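PDB 1P35: early 35 kDa protein from Autographa californica nucleopolyhedrovirus, which blocks apoptosis of the infected insect cell by inhibiting caspases, and also suppresses the host's antiviral RNA interference response. Local coordinates for residues L38-L43 with H121-K126; M44-S49 with I178-H183; T56-N61 with V165-Y170; D200-D205 with V292-I297. All coordinates share one frame; numbering follows the deposited sequence.

Contact 1: residues L38-L43 with H121-K126; sequences LTKPVL and HDYTDK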
loop_
_atom_site.group_PDB
_atom_site.type_symbol
_atom_site.label_atom_id
_atom_site.label_comp_id
_atom_site.label_asym_id
_atom_site.label_seq_id
_atom_site.Cartn_x
_atom_site.Cartn_y
_atom_site.Cartn_z
ATOM N N LEU A 38 -12.825 25.039 -10.866
ATOM C CA LEU A 38 -11.729 25.290 -11.800
ATOM C C LEU A 38 -11.969 25.011 -13.277
ATOM O O LEU A 38 -12.079 23.860 -13.709
ATOM C CB LEU A 38 -10.479 24.535 -11.344
ATOM C CG LEU A 38 -9.979 24.852 -9.937
ATOM C CD1 LEU A 38 -8.770 23.974 -9.632
ATOM C CD2 LEU A 38 -9.649 26.331 -9.825
ATOM N N THR A 39 -12.030 26.088 -14.050
ATOM C CA THR A 39 -12.219 25.991 -15.496
ATOM C C THR A 39 -10.872 26.224 -16.208
ATOM O O THR A 39 -10.711 25.869 -17.373
ATOM C CB THR A 39 -13.274 27.014 -15.975
ATOM O OG1 THR A 39 -12.844 28.331 -15.623
ATOM C CG2 THR A 39 -14.611 26.745 -15.295
ATOM N N LYS A 40 -9.910 26.805 -15.498
ATOM C CA LYS A 40 -8.559 27.048 -16.051
ATOM C C LYS A 40 -7.502 26.222 -15.311
ATOM O O LYS A 40 -7.759 25.690 -14.241
ATOM C CB LYS A 40 -8.231 28.539 -15.988
ATOM C CG LYS A 40 -9.188 29.321 -16.887
ATOM C CD LYS A 40 -9.061 30.824 -16.738
ATOM C CE LYS A 40 -9.996 31.533 -17.732
ATOM N NZ LYS A 40 -9.837 33.009 -17.581
ATOM N N PRO A 41 -6.308 26.070 -15.892
ATOM C CA PRO A 41 -5.313 25.274 -15.173
ATOM C C PRO A 41 -4.733 25.902 -13.889
ATOM O O PRO A 41 -4.838 27.125 -13.623
ATOM C CB PRO A 41 -4.232 25.049 -16.227
ATOM C CG PRO A 41 -4.996 25.351 -17.596
ATOM C CD PRO A 41 -5.761 26.541 -17.179
ATOM N N VAL A 42 -4.149 25.019 -13.087
ATOM C CA VAL A 42 -3.469 25.386 -11.863
ATOM C C VAL A 42 -2.013 25.530 -12.349
ATOM O O VAL A 42 -1.497 24.650 -13.052
ATOM C CB VAL A 42 -3.533 24.222 -10.816
ATOM C CG1 VAL A 42 -2.664 24.548 -9.611
ATOM C CG2 VAL A 42 -4.972 23.959 -10.400
ATOM N N LEU A 43 -1.383 26.648 -12.021
ATOM C CA LEU A 43 0.018 26.875 -12.366
ATOM C C LEU A 43 0.792 26.810 -11.031
ATOM O O LEU A 43 0.644 27.687 -10.175
ATOM C CB LEU A 43 0.213 28.262 -12.990
ATOM C CG LEU A 43 -0.837 28.650 -14.043
ATOM C CD1 LEU A 43 -0.448 29.920 -14.787
ATOM C CD2 LEU A 43 -0.993 27.488 -15.021
ATOM N N HIS A 121 -2.318 30.224 -20.753
ATOM C CA HIS A 121 -3.221 29.367 -19.965
ATOM C C HIS A 121 -4.586 29.981 -19.747
ATOM O O HIS A 121 -5.358 29.579 -18.872
ATOM C CB HIS A 121 -2.540 28.970 -18.645
ATOM C CG HIS A 121 -1.348 28.109 -18.868
ATOM N ND1 HIS A 121 -1.439 26.908 -19.532
ATOM C CD2 HIS A 121 -0.030 28.315 -18.634
ATOM C CE1 HIS A 121 -0.231 26.401 -19.698
ATOM N NE2 HIS A 121 0.645 27.238 -19.169
ATOM N N ASP A 122 -4.862 30.953 -20.599
ATOM C CA ASP A 122 -6.116 31.669 -20.633
ATOM C C ASP A 122 -6.345 32.618 -19.452
ATOM O O ASP A 122 -7.493 32.980 -19.162
ATOM C CB ASP A 122 -7.273 30.675 -20.763
ATOM C CG ASP A 122 -8.491 31.287 -21.435
ATOM O OD1 ASP A 122 -8.386 32.403 -21.996
ATOM O OD2 ASP A 122 -9.558 30.633 -21.419
ATOM N N TYR A 123 -5.280 32.993 -18.740
ATOM C CA TYR A 123 -5.456 33.966 -17.665
ATOM C C TYR A 123 -5.024 35.285 -18.264
ATOM O O TYR A 123 -3.822 35.541 -18.427
ATOM C CB TYR A 123 -4.608 33.644 -16.423
ATOM C CG TYR A 123 -5.064 32.412 -15.670
ATOM C CD1 TYR A 123 -6.135 32.476 -14.782
ATOM C CD2 TYR A 123 -4.442 31.185 -15.858
ATOM C CE1 TYR A 123 -6.568 31.352 -14.105
ATOM C CE2 TYR A 123 -4.870 30.046 -15.179
ATOM C CZ TYR A 123 -5.933 30.138 -14.305
ATOM O OH TYR A 123 -6.366 29.016 -13.637
ATOM N N THR A 124 -6.006 36.124 -18.599
ATOM C CA THR A 124 -5.716 37.412 -19.222
ATOM C C THR A 124 -6.220 38.666 -18.525
ATOM O O THR A 124 -5.773 39.760 -18.837
ATOM C CB THR A 124 -6.236 37.454 -20.659
ATOM O OG1 THR A 124 -7.663 37.312 -20.641
ATOM C CG2 THR A 124 -5.629 36.306 -21.489
ATOM N N ASP A 125 -7.141 38.538 -17.586
ATOM C CA ASP A 125 -7.646 39.728 -16.907
ATOM C C ASP A 125 -6.572 40.385 -16.045
ATOM O O ASP A 125 -5.585 39.748 -15.665
ATOM C CB ASP A 125 -8.874 39.364 -16.067
ATOM C CG ASP A 125 -8.618 38.207 -15.123
ATOM O OD1 ASP A 125 -8.204 37.128 -15.601
ATOM O OD2 ASP A 125 -8.847 38.377 -13.903
ATOM N N LYS A 126 -6.751 41.661 -15.732
ATOM C CA LYS A 126 -5.754 42.340 -14.921
ATOM C C LYS A 126 -5.768 41.770 -13.496
ATOM O O LYS A 126 -4.726 41.649 -12.850
ATOM C CB LYS A 126 -6.016 43.851 -14.892
ATOM C CG LYS A 126 -4.759 44.679 -14.569
ATOM C CD LYS A 126 -5.034 46.179 -14.450
ATOM C CE LYS A 126 -5.969 46.470 -13.262
ATOM N NZ LYS A 126 -6.158 47.937 -12.966
#

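Contact 2: residues M44-S49 with I178-H183; sequences MMFNIS and IVPFAH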
loop_
_atom_site.group_PDB
_atom_site.type_symbol
_atom_site.label_atom_id
_atom_site.label_comp_id
_atom_site.label_asym_id
_atom_site.label_seq_id
_atom_site.Cartn_x
_atom_site.Cartn_y
_atom_site.Cartn_z
ATOM N N MET A 44 1.544 25.737 -10.823
ATOM C CA MET A 44 2.337 25.623 -9.615
ATOM C C MET A 44 3.791 25.883 -10.011
ATOM O O MET A 44 4.291 25.289 -10.948
ATOM C CB MET A 44 2.204 24.235 -8.999
ATOM C CG MET A 44 3.166 24.024 -7.826
ATOM S SD MET A 44 2.951 22.509 -6.846
ATOM C CE MET A 44 3.399 21.186 -8.014
ATOM N N MET A 45 4.466 26.776 -9.323
ATOM C CA MET A 45 5.840 27.059 -9.710
ATOM C C MET A 45 6.737 27.054 -8.539
ATOM O O MET A 45 6.293 27.300 -7.425
ATOM C CB MET A 45 5.917 28.413 -10.393
ATOM C CG MET A 45 4.831 28.631 -11.481
ATOM S SD MET A 45 5.390 29.980 -12.514
ATOM C CE MET A 45 3.766 30.510 -13.225
ATOM N N PHE A 46 8.009 26.753 -8.748
ATOM C CA PHE A 46 8.882 26.789 -7.591
ATOM C C PHE A 46 10.324 26.769 -8.043
ATOM O O PHE A 46 10.663 26.362 -9.180
ATOM C CB PHE A 46 8.543 25.613 -6.634
ATOM C CG PHE A 46 8.641 24.219 -7.277
ATOM C CD1 PHE A 46 9.888 23.598 -7.462
ATOM C CD2 PHE A 46 7.477 23.525 -7.672
ATOM C CE1 PHE A 46 9.994 22.313 -8.017
ATOM C CE2 PHE A 46 7.560 22.231 -8.237
ATOM C CZ PHE A 46 8.832 21.619 -8.408
ATOM N N ASN A 47 11.177 27.219 -7.147
ATOM C CA ASN A 47 12.591 27.283 -7.426
ATOM C C ASN A 47 13.301 25.933 -7.366
ATOM O O ASN A 47 12.929 25.049 -6.570
ATOM C CB ASN A 47 13.254 28.258 -6.437
ATOM C CG ASN A 47 12.921 29.713 -6.720
ATOM O OD1 ASN A 47 12.698 30.517 -5.796
ATOM N ND2 ASN A 47 12.924 30.073 -7.993
ATOM N N ILE A 48 14.290 25.780 -8.246
ATOM C CA ILE A 48 15.157 24.610 -8.280
ATOM C C ILE A 48 16.580 25.164 -8.526
ATOM O O ILE A 48 16.732 26.288 -9.002
ATOM C CB ILE A 48 14.713 23.546 -9.352
ATOM C CG1 ILE A 48 14.585 24.178 -10.734
ATOM C CG2 ILE A 48 13.392 22.861 -8.905
ATOM C CD1 ILE A 48 14.159 23.179 -11.798
ATOM N N SER A 49 17.617 24.408 -8.181
ATOM C CA SER A 49 18.983 24.913 -8.331
ATOM C C SER A 49 19.604 24.822 -9.758
ATOM O O SER A 49 20.728 25.236 -9.969
ATOM C CB SER A 49 19.887 24.206 -7.330
ATOM O OG SER A 49 19.871 22.808 -7.556
ATOM N N ILE A 178 17.517 22.999 -3.854
ATOM C CA ILE A 178 16.483 23.790 -3.239
ATOM C C ILE A 178 15.283 22.853 -2.955
ATOM O O ILE A 178 14.770 22.233 -3.870
ATOM C CB ILE A 178 16.089 24.899 -4.207
ATOM C CG1 ILE A 178 17.287 25.806 -4.435
ATOM C CG2 ILE A 178 14.875 25.668 -3.696
ATOM C CD1 ILE A 178 17.037 26.977 -5.406
ATOM N N VAL A 179 14.862 22.710 -1.700
ATOM C CA VAL A 179 13.709 21.872 -1.392
ATOM C C VAL A 179 12.606 22.921 -1.385
ATOM O O VAL A 179 12.579 23.809 -0.558
ATOM C CB VAL A 179 13.820 21.213 -0.054
ATOM C CG1 VAL A 179 12.760 20.158 0.040
ATOM C CG2 VAL A 179 15.251 20.587 0.134
ATOM N N PRO A 180 11.686 22.830 -2.327
ATOM C CA PRO A 180 10.590 23.815 -2.444
ATOM C C PRO A 180 9.467 23.809 -1.427
ATOM O O PRO A 180 8.344 23.402 -1.734
ATOM C CB PRO A 180 10.109 23.581 -3.884
ATOM C CG PRO A 180 10.231 22.084 -4.020
ATOM C CD PRO A 180 11.637 21.830 -3.427
ATOM N N PHE A 181 9.752 24.272 -0.212
ATOM C CA PHE A 181 8.714 24.329 0.813
ATOM C C PHE A 181 7.884 25.594 0.739
ATOM O O PHE A 181 6.743 25.603 1.207
ATOM C CB PHE A 181 9.323 24.232 2.230
ATOM C CG PHE A 181 9.925 22.903 2.541
ATOM C CD1 PHE A 181 9.223 21.738 2.307
ATOM C CD2 PHE A 181 11.192 22.818 3.120
ATOM C CE1 PHE A 181 9.755 20.495 2.651
ATOM C CE2 PHE A 181 11.742 21.575 3.465
ATOM C CZ PHE A 181 11.004 20.405 3.228
ATOM N N ALA A 182 8.428 26.673 0.179
ATOM C CA ALA A 182 7.665 27.934 0.163
ATOM C C ALA A 182 6.330 27.927 -0.605
ATOM O O ALA A 182 6.141 27.201 -1.620
ATOM C CB ALA A 182 8.567 29.116 -0.357
ATOM N N HIS A 183 5.418 28.761 -0.115
ATOM C CA HIS A 183 4.080 28.883 -0.696
ATOM C C HIS A 183 3.964 30.265 -1.329
ATOM O O HIS A 183 4.855 31.140 -1.131
ATOM C CB HIS A 183 2.998 28.804 0.397
ATOM C CG HIS A 183 3.174 27.667 1.365
ATOM N ND1 HIS A 183 2.576 26.440 1.195
ATOM C CD2 HIS A 183 3.886 27.581 2.512
ATOM C CE1 HIS A 183 2.906 25.647 2.196
ATOM N NE2 HIS A 183 3.701 26.314 3.011
HETATM O O HOH W 1 16.996 22.048 -6.539
#

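Contact 3: residues T56-N61 with V165-Y170; sequences TRKNNN and VLSFEY. With PO4 (phosphate ion), chain D.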
loop_
_atom_site.group_PDB
_atom_site.type_symbol
_atom_site.label_atom_id
_atom_site.label_comp_id
_atom_site.label_asym_id
_atom_site.label_seq_id
_atom_site.Cartn_x
_atom_site.Cartn_y
_atom_site.Cartn_z
ATOM N N THR A 56 10.676 12.419 -15.692
ATOM C CA THR A 56 10.824 10.999 -15.528
ATOM C C THR A 56 9.477 10.393 -15.145
ATOM O O THR A 56 8.493 11.113 -14.970
ATOM C CB THR A 56 11.898 10.715 -14.471
ATOM O OG1 THR A 56 11.548 11.362 -13.227
ATOM C CG2 THR A 56 13.221 11.250 -14.942
ATOM N N ARG A 57 9.420 9.075 -15.090
ATOM C CA ARG A 57 8.206 8.347 -14.702
ATOM C C ARG A 57 8.650 7.451 -13.560
ATOM O O ARG A 57 9.655 6.737 -13.666
ATOM C CB ARG A 57 7.665 7.500 -15.873
ATOM C CG ARG A 57 6.346 6.672 -15.616
ATOM C CD ARG A 57 5.166 7.542 -15.196
ATOM N NE ARG A 57 3.847 6.888 -15.272
ATOM C CZ ARG A 57 3.429 5.843 -14.552
ATOM N NH1 ARG A 57 4.214 5.251 -13.657
ATOM N NH2 ARG A 57 2.187 5.399 -14.712
ATOM N N LYS A 58 7.935 7.529 -12.442
ATOM C CA LYS A 58 8.268 6.708 -11.289
ATOM C C LYS A 58 7.213 5.641 -11.160
ATOM O O LYS A 58 6.125 5.765 -11.737
ATOM C CB LYS A 58 8.320 7.559 -10.004
ATOM C CG LYS A 58 9.091 8.843 -10.169
ATOM C CD LYS A 58 10.516 8.657 -10.728
ATOM C CE LYS A 58 11.381 7.787 -9.855
ATOM N NZ LYS A 58 12.737 7.685 -10.463
ATOM N N ASN A 59 7.526 4.614 -10.373
ATOM C CA ASN A 59 6.600 3.498 -10.165
ATOM C C ASN A 59 5.431 3.990 -9.318
ATOM O O ASN A 59 5.569 4.980 -8.597
ATOM C CB ASN A 59 7.354 2.317 -9.518
ATOM C CG ASN A 59 7.643 2.516 -8.025
ATOM O OD1 ASN A 59 6.739 2.437 -7.201
ATOM N ND2 ASN A 59 8.899 2.731 -7.682
ATOM N N ASN A 60 4.288 3.309 -9.408
ATOM C CA ASN A 60 3.084 3.761 -8.728
ATOM C C ASN A 60 3.152 3.775 -7.200
ATOM O O ASN A 60 2.288 4.294 -6.552
ATOM C CB ASN A 60 1.839 2.928 -9.192
ATOM C CG ASN A 60 1.606 2.984 -10.713
ATOM O OD1 ASN A 60 1.747 4.033 -11.337
ATOM N ND2 ASN A 60 1.227 1.855 -11.302
ATOM N N ASN A 61 4.184 3.192 -6.628
ATOM C CA ASN A 61 4.251 3.164 -5.194
ATOM C C ASN A 61 5.203 4.077 -4.537
ATOM O O ASN A 61 5.223 4.117 -3.293
ATOM C CB ASN A 61 4.551 1.773 -4.689
ATOM C CG ASN A 61 3.327 1.029 -4.489
ATOM O OD1 ASN A 61 2.255 1.638 -4.493
ATOM N ND2 ASN A 61 3.435 -0.289 -4.283
ATOM N N VAL A 165 0.948 14.485 -9.622
ATOM C CA VAL A 165 2.356 14.149 -9.502
ATOM C C VAL A 165 3.254 14.665 -10.630
ATOM O O VAL A 165 2.777 15.087 -11.695
ATOM C CB VAL A 165 2.490 12.602 -9.364
ATOM C CG1 VAL A 165 1.426 12.067 -8.373
ATOM C CG2 VAL A 165 2.213 11.908 -10.733
ATOM N N LEU A 166 4.558 14.700 -10.360
ATOM C CA LEU A 166 5.519 15.146 -11.366
ATOM C C LEU A 166 6.866 14.703 -10.885
ATOM O O LEU A 166 7.050 14.472 -9.703
ATOM C CB LEU A 166 5.532 16.661 -11.549
ATOM C CG LEU A 166 6.074 17.546 -10.399
ATOM C CD1 LEU A 166 7.552 17.796 -10.561
ATOM C CD2 LEU A 166 5.400 18.903 -10.422
ATOM N N SER A 167 7.789 14.538 -11.824
ATOM C CA SER A 167 9.154 14.186 -11.513
ATOM C C SER A 167 10.021 14.559 -12.713
ATOM O O SER A 167 9.586 14.473 -13.844
ATOM C CB SER A 167 9.284 12.696 -11.169
ATOM O OG SER A 167 8.695 11.865 -12.158
ATOM N N PHE A 168 11.251 14.975 -12.463
ATOM C CA PHE A 168 12.103 15.362 -13.553
ATOM C C PHE A 168 13.553 15.405 -13.062
ATOM O O PHE A 168 13.804 15.449 -11.842
ATOM C CB PHE A 168 11.626 16.734 -14.109
ATOM C CG PHE A 168 11.720 17.887 -13.086
ATOM C CD1 PHE A 168 12.957 18.323 -12.610
ATOM C CD2 PHE A 168 10.564 18.460 -12.556
ATOM C CE1 PHE A 168 13.042 19.315 -11.597
ATOM C CE2 PHE A 168 10.623 19.440 -11.562
ATOM C CZ PHE A 168 11.878 19.863 -11.077
ATOM N N GLU A 169 14.497 15.319 -13.998
ATOM C CA GLU A 169 15.905 15.431 -13.652
ATOM C C GLU A 169 16.380 16.823 -14.026
ATOM O O GLU A 169 15.927 17.413 -15.008
ATOM C CB GLU A 169 16.766 14.412 -14.394
ATOM C CG GLU A 169 16.751 13.053 -13.762
ATOM C CD GLU A 169 17.380 12.004 -14.634
ATOM O OE1 GLU A 169 18.446 12.289 -15.189
ATOM O OE2 GLU A 169 16.831 10.892 -14.743
ATOM N N TYR A 170 17.273 17.360 -13.221
ATOM C CA TYR A 170 17.818 18.665 -13.525
ATOM C C TYR A 170 19.330 18.661 -13.222
ATOM O O TYR A 170 19.869 17.710 -12.590
ATOM C CB TYR A 170 17.084 19.756 -12.731
ATOM C CG TYR A 170 17.193 19.612 -11.220
ATOM C CD1 TYR A 170 16.590 18.559 -10.551
ATOM C CD2 TYR A 170 17.901 20.552 -10.460
ATOM C CE1 TYR A 170 16.695 18.441 -9.143
ATOM C CE2 TYR A 170 18.011 20.440 -9.061
ATOM C CZ TYR A 170 17.427 19.397 -8.418
ATOM O OH TYR A 170 17.728 19.196 -7.098
HETATM P P PO4 D . 13.875 4.947 -7.963
HETATM O O1 PO4 D . 14.312 6.267 -8.586
HETATM O O2 PO4 D . 13.734 3.919 -9.069
HETATM O O3 PO4 D . 14.904 4.465 -6.950
HETATM O O4 PO4 D . 12.570 5.177 -7.250
#

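Contact 4: residues D200-D205 with V292-I297; sequences DSVQFD and VILNTI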
loop_
_atom_site.group_PDB
_atom_site.type_symbol
_atom_site.label_atom_id
_atom_site.label_comp_id
_atom_site.label_asym_id
_atom_site.label_seq_id
_atom_site.Cartn_x
_atom_site.Cartn_y
_atom_site.Cartn_z
ATOM N N ASP A 200 18.740 13.345 -0.449
ATOM C CA ASP A 200 20.033 12.708 -0.181
ATOM C C ASP A 200 21.203 13.474 -0.753
ATOM O O ASP A 200 21.016 14.451 -1.457
ATOM C CB ASP A 200 20.062 11.250 -0.663
ATOM C CG ASP A 200 20.066 11.080 -2.202
ATOM O OD1 ASP A 200 20.598 11.926 -2.930
ATOM O OD2 ASP A 200 19.570 10.024 -2.668
ATOM N N SER A 201 22.407 13.033 -0.392
ATOM C CA SER A 201 23.658 13.644 -0.808
ATOM C C SER A 201 23.700 15.113 -0.443
ATOM O O SER A 201 24.122 15.944 -1.258
ATOM C CB SER A 201 23.885 13.477 -2.313
ATOM O OG SER A 201 23.556 12.156 -2.714
ATOM N N VAL A 202 23.269 15.422 0.783
ATOM C CA VAL A 202 23.255 16.808 1.259
ATOM C C VAL A 202 23.968 17.046 2.555
ATOM O O VAL A 202 24.031 16.192 3.390
ATOM C CB VAL A 202 21.802 17.390 1.392
ATOM C CG1 VAL A 202 21.282 17.666 0.003
ATOM C CG2 VAL A 202 20.841 16.380 2.146
ATOM N N GLN A 203 24.551 18.221 2.678
ATOM C CA GLN A 203 25.253 18.610 3.885
ATOM C C GLN A 203 24.275 19.125 4.938
ATOM O O GLN A 203 23.232 19.704 4.629
ATOM C CB GLN A 203 26.265 19.716 3.566
ATOM C CG GLN A 203 27.479 19.277 2.753
ATOM C CD GLN A 203 28.377 20.455 2.426
ATOM O OE1 GLN A 203 28.698 21.268 3.301
ATOM N NE2 GLN A 203 28.793 20.553 1.166
ATOM N N PHE A 204 24.640 18.929 6.190
ATOM C CA PHE A 204 23.839 19.390 7.314
ATOM C C PHE A 204 23.940 20.902 7.460
ATOM O O PHE A 204 25.009 21.487 7.249
ATOM C CB PHE A 204 24.361 18.747 8.593
ATOM C CG PHE A 204 23.512 18.993 9.786
ATOM C CD1 PHE A 204 22.201 18.502 9.834
ATOM C CD2 PHE A 204 24.024 19.675 10.889
ATOM C CE1 PHE A 204 21.414 18.679 10.955
ATOM C CE2 PHE A 204 23.233 19.858 12.028
ATOM C CZ PHE A 204 21.930 19.359 12.059
ATOM N N ASP A 205 22.819 21.542 7.797
ATOM C CA ASP A 205 22.830 22.981 8.048
ATOM C C ASP A 205 22.007 23.190 9.329
ATOM O O ASP A 205 20.805 23.512 9.300
ATOM C CB ASP A 205 22.250 23.771 6.870
ATOM C CG ASP A 205 22.438 25.297 7.032
ATOM O OD1 ASP A 205 22.572 25.793 8.174
ATOM O OD2 ASP A 205 22.433 26.007 6.008
ATOM N N VAL A 292 14.187 25.552 1.669
ATOM C CA VAL A 292 15.360 25.145 2.426
ATOM C C VAL A 292 16.382 25.005 1.304
ATOM O O VAL A 292 16.091 24.387 0.284
ATOM C CB VAL A 292 15.113 23.801 3.138
ATOM C CG1 VAL A 292 16.416 23.150 3.505
ATOM C CG2 VAL A 292 14.254 24.038 4.373
ATOM N N ILE A 293 17.547 25.615 1.454
ATOM C CA ILE A 293 18.567 25.572 0.398
ATOM C C ILE A 293 19.823 24.962 1.006
ATOM O O ILE A 293 20.322 25.463 2.033
ATOM C CB ILE A 293 18.744 27.039 -0.181
ATOM C CG1 ILE A 293 17.357 27.496 -0.715
ATOM C CG2 ILE A 293 19.771 27.078 -1.333
ATOM C CD1 ILE A 293 17.264 28.847 -1.449
ATOM N N LEU A 294 20.297 23.846 0.432
ATOM C CA LEU A 294 21.499 23.159 0.967
ATOM C C LEU A 294 22.610 22.971 -0.052
ATOM O O LEU A 294 22.405 23.172 -1.250
ATOM C CB LEU A 294 21.104 21.765 1.496
ATOM C CG LEU A 294 20.017 21.900 2.565
ATOM C CD1 LEU A 294 19.269 20.616 2.702
ATOM C CD2 LEU A 294 20.634 22.434 3.901
ATOM N N ASN A 295 23.780 22.565 0.437
ATOM C CA ASN A 295 24.926 22.243 -0.415
ATOM C C ASN A 295 24.905 20.725 -0.583
ATOM O O ASN A 295 24.586 19.989 0.361
ATOM C CB ASN A 295 26.260 22.659 0.241
ATOM C CG ASN A 295 26.435 24.173 0.311
ATOM O OD1 ASN A 295 26.307 24.861 -0.696
ATOM N ND2 ASN A 295 26.731 24.689 1.496
ATOM N N THR A 296 25.197 20.269 -1.801
ATOM C CA THR A 296 25.237 18.846 -2.108
ATOM C C THR A 296 26.624 18.346 -1.687
ATOM O O THR A 296 27.501 19.141 -1.355
ATOM C CB THR A 296 25.044 18.611 -3.632
ATOM O OG1 THR A 296 26.011 19.354 -4.377
ATOM C CG2 THR A 296 23.714 19.122 -4.067
ATOM N N ILE A 297 26.815 17.035 -1.674
ATOM C CA ILE A 297 28.123 16.469 -1.353
ATOM C C ILE A 297 28.997 16.721 -2.614
ATOM O O ILE A 297 28.507 16.574 -3.743
ATOM C CB ILE A 297 28.002 14.959 -1.070
ATOM C CG1 ILE A 297 27.044 14.726 0.102
ATOM C CG2 ILE A 297 29.368 14.374 -0.749
ATOM C CD1 ILE A 297 27.412 15.469 1.378
HETATM O O HOH W 2 23.991 22.236 3.163
#

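Contact 1: residues L38-L43 with H121-K126
Lys40 and Pro41 slide past the Tyr123 ring, running opposite to it, and packing is tightest here. Over one ring face, offset toward the rim, Lys40 CD makes a CH-pi contact 4.0 Å from the ring centroid, while Lys40 CB lies 3.3 Å from Tyr123 CZ. Pro41 O lies at the ring edge, in its plane, and accepts from the Tyr123 hydroxyl; the modelled OH to O distance of 2.4 Å is so short that the value is doubtful. Pro41 CD backs onto the His121 carbonyl, 3.5 Å from its O. Further along, Leu43 CD2 forms an off-centre CH-pi contact with the His121 imidazole, coming within 3.8 Å of His121 CD2, and Leu43 also packs on Leu118. The loop carrying this surface begins with a Schellman motif that ends helix 110-120: Asp122, with positive phi (71°), is the C-prime residue, Asp122 N bonding to Lys119 O and Tyr123 N to Leu118 O. The contact thus joins the loop between helices 110-120 and 126-135 to the start of strand 42-48, and Tyr123 also meets Phe4 edge-to-face. On the solvent side the grip is polar and looser. The Lys40 chain is extended beyond CG and carries NZ to Asp122 O, a 2.8 Å hydrogen bond with NZ tilted 24° from the carbonyl plane. Crossing it at about a right angle is the exposed Asp122 side chain, whose OD2 stays 4.5 Å from Lys40 NZ, beyond a salt bridge, though its charge may still favour the ammonium. Asp125, at the N-cap of helix 126-135, turns its OD1 to Ser128 OG.

Contact 2: residues M44-S49 with I178-H183
Phe46 and Pro180 make the aromatic part of this buried contact. Pro180 CG lies over one face of the phenyl ring, 4.2 Å from its centroid in a CH-pi contact, and Pro180 CB comes within 3.6 Å of Phe46 CD1. With chi1 at 58°, CG of Phe46 sits between the backbone N and the carbonyl carbon, which places it 3.8 Å from Pro180 CB. The aliphatic part belongs to Ile178, whose two branches press mainly on backbone: CG2 approaches Asn47 O at 3.5 Å, and CD1 reaches the carbonyl carbon C of Ile48 at 3.6 Å. No direct hydrogen bond joins the segments. A water bridges them instead, accepting from Ser49 N and from Ile178 N, each at 2.9 Å. Polar side chains turn elsewhere, Asn47 ND2 to Leu140 O and Tyr148 O, Ser49 OG to Lys176 O. Pro180 is the centre of an inverse gamma turn, closed by Phe181 N to Val179 O, where the chain leaves strand 176-179. Strand 42-48, paired with strand 148-154, thus packs against the end of strand 176-179, while Tyr29 of strand 24-33 stacks on Phe46 and touches Pro180.

Contact 3: residues T56-N61 with V165-Y170
Thr56 and Ser167 carry the pairing of strands 52-55 and 164-170 one step past the end of the shorter strand, where the chain leaves toward helix 62-74. Thr56 N donates to Ser167 O at 3.0 Å, approaching from above the carbonyl plane, 54° out of it. Ser167 OG lies between two Thr56 oxygens, 2.9 Å from the carbonyl O and 3.1 Å from OG1; its single proton can serve either, and the bond to O would be weak. OG sits between the backbone N and the carbonyl carbon of Ser167 (chi1 51°), which turns it to that pair. Thr56 OG1 is also bonded to Glu26, which forms a salt bridge with Lys58. The Thr56 methyl CG2 lies 3.6 Å from Glu169 OE2, the two side chains crossing at about a right angle; the other oxygen of that carboxylate is salt-bridged to Arg53. Beyond this edge the loop enters the subunit interface of the dimer: Arg57 N bonds to Glu257 of the second subunit, and Arg57 NH2 to the Ser82 carbonyl there. Lys58 CG passes 3.6 Å from Ser167 OG. Bends at chi2 and chi3 curl the chain, and NZ donates to phosphate O1 at 2.8 Å. That ion, probably from the crystallisation liquor, is also held by Arg16 and by Arg79 of the second subunit, so three basic residues gather round it. Asn59 precedes the turn into the helix, and its OD1 caps Asn61 N at 2.7 Å while also accepting from Arg65.

Contact 4: residues D200-D205 with V292-I297
Gln203 and Asn295 cross obliquely, their amide planes 37° apart. The Gln203 amide lies against the Asn295 side chain, Gln203 CD 3.8 Å from Asn295 CB, and NE2 donates to Thr296 O at 3.2 Å, a bond made less certain by the crowding of NE2 elsewhere in the model. The Asn295 amide takes another partner, Lys176 NZ, through OD1. The Phe204 ring meets Tyr270 and Phe209 outside the contact. The backbones form a single antiparallel bridge, in which Val202 and Thr296 form a non-hydrogen-bonded pair with CA atoms 4.4 Å apart. Gln203 N donates to Asn295 O at 2.9 Å, nearly along the C=O axis, and Ile297 N to Ser201 O at 2.9 Å from above the carbonyl plane. A water continues the ladder, donating to Gln203 O and accepting from Asn295 N at 2.8 Å. The loop after strand 191-199 is thus stitched to the chain at the C-terminal end of strand 292-295, which pairs with strand 176-179. Apolar contacts flank the bonds: Val202 CB lies 4.3 Å from Leu294 CD1, and Leu294 CD2 reaches CB of Asp205 at 3.6 Å. Asp205 is the N-cap of helix 206-215, its OD1 bonding to Gln208 N.

In the fold
Contact 2 is wholly buried and nearest the centre of the chain, and its chemistry is mainly apolar, with one water bridging backbones; the other three are partly buried. Contact 1 shares strand 42-48 with contact 2 but lies about 21 Å away (centre to centre), where a partly exposed lysine packs along a tyrosine and its ammonium bonds to a loop carbonyl. Contact 3 packs on contact 2 through Phe168 against Phe46 and Ile48, while its loop, with charged and polar side chains, meets the second subunit. Contact 4 meets contact 2 through the paired strands 176-179 and 292-295, and relies on backbone bonds. Contacts 1 and 4 lie on opposite sides of the chain's centre.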